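Local structure of F1 capsule-anchoring protein (Yersinia pestis, 3FCG) at residues V29-D34 / L62-H67. The protein probably serves as the outer-membrane usher for Caf1 subunits, its Caf1 subunit-like middle domain being crucial for secretion of the capsular F1 fibre. Sequence-based numbering, arbitrary orientation.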
loop_
_atom_site.group_PDB
_atom_site.type_symbol
_atom_site.label_atom_id
_atom_site.label_comp_id
_atom_site.label_asym_id
_atom_site.label_seq_id
_atom_site.Cartn_x
_atom_site.Cartn_y
_atom_site.Cartn_z
ATOM N N VAL A 29 18.059 -2.601 -1.773
ATOM C CA VAL A 29 17.452 -3.786 -1.169
ATOM C C VAL A 29 16.801 -4.667 -2.232
ATOM O O VAL A 29 15.831 -4.272 -2.880
ATOM C CB VAL A 29 16.430 -3.430 -0.063
ATOM C CG1 VAL A 29 16.020 -4.682 0.695
ATOM C CG2 VAL A 29 17.017 -2.414 0.904
ATOM N N GLU A 30 17.355 -5.863 -2.397
ATOM C CA GLU A 30 16.871 -6.828 -3.374
ATOM C C GLU A 30 16.091 -7.940 -2.677
ATOM O O GLU A 30 16.512 -8.439 -1.629
ATOM C CB GLU A 30 18.050 -7.412 -4.153
ATOM C CG GLU A 30 17.665 -8.326 -5.309
ATOM C CD GLU A 30 18.870 -8.912 -6.022
ATOM O OE1 GLU A 30 19.992 -8.830 -5.477
ATOM O OE2 GLU A 30 18.698 -9.457 -7.132
ATOM N N VAL A 31 14.956 -8.319 -3.261
ATOM C CA VAL A 31 14.140 -9.410 -2.734
ATOM C C VAL A 31 14.069 -10.549 -3.750
ATOM O O VAL A 31 13.582 -10.372 -4.868
ATOM C CB VAL A 31 12.718 -8.935 -2.325
ATOM C CG1 VAL A 31 11.860 -10.106 -1.871
ATOM C CG2 VAL A 31 12.794 -7.888 -1.219
ATOM N N LEU A 32 14.579 -11.710 -3.350
ATOM C CA LEU A 32 14.585 -12.904 -4.189
ATOM C C LEU A 32 13.558 -13.913 -3.694
ATOM O O LEU A 32 13.296 -14.001 -2.493
ATOM C CB LEU A 32 15.968 -13.558 -4.180
ATOM C CG LEU A 32 17.172 -12.815 -4.754
ATOM C CD1 LEU A 32 18.433 -13.378 -4.145
ATOM C CD2 LEU A 32 17.220 -12.929 -6.265
ATOM N N ARG A 33 12.987 -14.677 -4.620
ATOM C CA ARG A 33 12.032 -15.722 -4.261
ATOM C C ARG A 33 12.694 -17.099 -4.366
ATOM O O ARG A 33 13.299 -17.575 -3.399
ATOM C CB ARG A 33 10.780 -15.635 -5.135
ATOM C CG ARG A 33 9.524 -16.172 -4.471
ATOM C CD ARG A 33 8.372 -16.174 -5.455
ATOM N NE ARG A 33 7.075 -16.185 -4.785
ATOM C CZ ARG A 33 5.916 -15.928 -5.386
ATOM N NH1 ARG A 33 5.880 -15.626 -6.682
ATOM N NH2 ARG A 33 4.787 -15.959 -4.688
ATOM N N ASP A 34 12.577 -17.727 -5.533
ATOM C CA ASP A 34 13.272 -18.977 -5.816
ATOM C C ASP A 34 14.382 -18.696 -6.824
ATOM O O ASP A 34 14.355 -19.186 -7.957
ATOM C CB ASP A 34 12.295 -20.034 -6.346
ATOM C CG ASP A 34 11.293 -20.482 -5.293
ATOM O OD1 ASP A 34 11.715 -21.081 -4.277
ATOM O OD2 ASP A 34 10.079 -20.240 -5.485
ATOM N N LEU A 62 11.529 -15.931 1.371
ATOM C CA LEU A 62 12.171 -14.923 0.539
ATOM C C LEU A 62 13.648 -14.814 0.913
ATOM O O LEU A 62 14.057 -15.245 1.995
ATOM C CB LEU A 62 11.490 -13.559 0.705
ATOM C CG LEU A 62 10.019 -13.379 0.315
ATOM C CD1 LEU A 62 9.507 -12.046 0.836
ATOM C CD2 LEU A 62 9.804 -13.484 -1.192
ATOM N N LYS A 63 14.441 -14.248 0.008
ATOM C CA LYS A 63 15.835 -13.922 0.291
ATOM C C LYS A 63 16.029 -12.420 0.123
ATOM O O LYS A 63 15.725 -11.861 -0.931
ATOM C CB LYS A 63 16.783 -14.695 -0.632
ATOM C CG LYS A 63 16.641 -16.215 -0.579
ATOM C CD LYS A 63 17.337 -16.806 0.636
ATOM C CE LYS A 63 17.311 -18.325 0.600
ATOM N NZ LYS A 63 18.094 -18.911 1.725
ATOM N N VAL A 64 16.518 -11.768 1.172
ATOM C CA VAL A 64 16.692 -10.317 1.160
ATOM C C VAL A 64 18.169 -9.948 1.276
ATOM O O VAL A 64 18.811 -10.223 2.293
ATOM C CB VAL A 64 15.863 -9.626 2.279
ATOM C CG1 VAL A 64 16.105 -8.125 2.284
ATOM C CG2 VAL A 64 14.379 -9.912 2.101
ATOM N N ILE A 65 18.701 -9.338 0.219
ATOM C CA ILE A 65 20.082 -8.860 0.213
ATOM C C ILE A 65 20.091 -7.345 0.306
ATOM O O ILE A 65 19.449 -6.662 -0.496
ATOM C CB ILE A 65 20.853 -9.276 -1.065
ATOM C CG1 ILE A 65 20.571 -10.736 -1.432
ATOM C CG2 ILE A 65 22.355 -9.031 -0.887
ATOM C CD1 ILE A 65 20.907 -11.078 -2.869
ATOM N N ILE A 66 20.813 -6.823 1.293
ATOM C CA ILE A 66 21.006 -5.384 1.414
ATOM C C ILE A 66 22.398 -5.017 0.901
ATOM O O ILE A 66 23.390 -5.149 1.617
ATOM C CB ILE A 66 20.779 -4.882 2.863
ATOM C CG1 ILE A 66 19.421 -5.362 3.390
ATOM C CG2 ILE A 66 20.859 -3.357 2.916
ATOM C CD1 ILE A 66 19.211 -5.162 4.884
ATOM N N HIS A 67 22.455 -4.583 -0.359
ATOM C CA HIS A 67 23.700 -4.138 -0.990
ATOM C C HIS A 67 24.058 -2.743 -0.494
ATOM O O HIS A 67 23.465 -1.755 -0.933
ATOM C CB HIS A 67 23.565 -4.105 -2.516
ATOM C CG HIS A 67 23.035 -5.371 -3.111
ATOM N ND1 HIS A 67 23.857 -6.367 -3.590
ATOM C CD2 HIS A 67 21.766 -5.796 -3.318
ATOM C CE1 HIS A 67 23.117 -7.356 -4.059
ATOM N NE2 HIS A 67 21.846 -7.033 -3.908
#
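The imidazole of His67 meets Glu30 at its edge: Glu30 CB lies in the ring plane, while CG2 of Ile65, from the ring's own strand, covers one face, over the ring's margin rather than its centre. NE2 of His67 donates to Glu30 OE1 over 3.0 Å, meeting the carboxylate on its anti side with the two planes 38° apart. Glu30 CG stands anti to the backbone N (chi1 -174°), and the rest of the chain is extended, which carries the carboxylate out toward the ring. An acid and a histidine suit this partly exposed face, where Arg28 adds a weak, long ion pair to OE1. Beside them, Ile65 CD1 packs 3.6 Å from Leu32 CD1, and Leu32 CB rests 3.8 Å from Lys63 CB; the lysine's far end leads away, NZ hydrogen-bonding Thr77 OG1.

Glu30 and Ile65, then Leu32 and Lys63, form antiparallel hydrogen-bonded pairs, with Leu32 N to Lys63 O at 2.7 Å. Beta-branched Val29, Val31, Val64 and Ile66, suited to extended backbone, share the buried face; Val29 CG1 touches Val64 CG1 at 3.8 Å. Buried Leu62 reaches Val31 CG1 with CD2 at 4.0 Å.

Phe48 and Leu50 of strand 46-50 pack against this apolar face, consistent with a core between two layers of strands. The pair is central to the four-stranded sheet of the Caf1 subunit-like middle domain, strand 37-43 flanking 27-32 and strand 73-80 flanking 60-67.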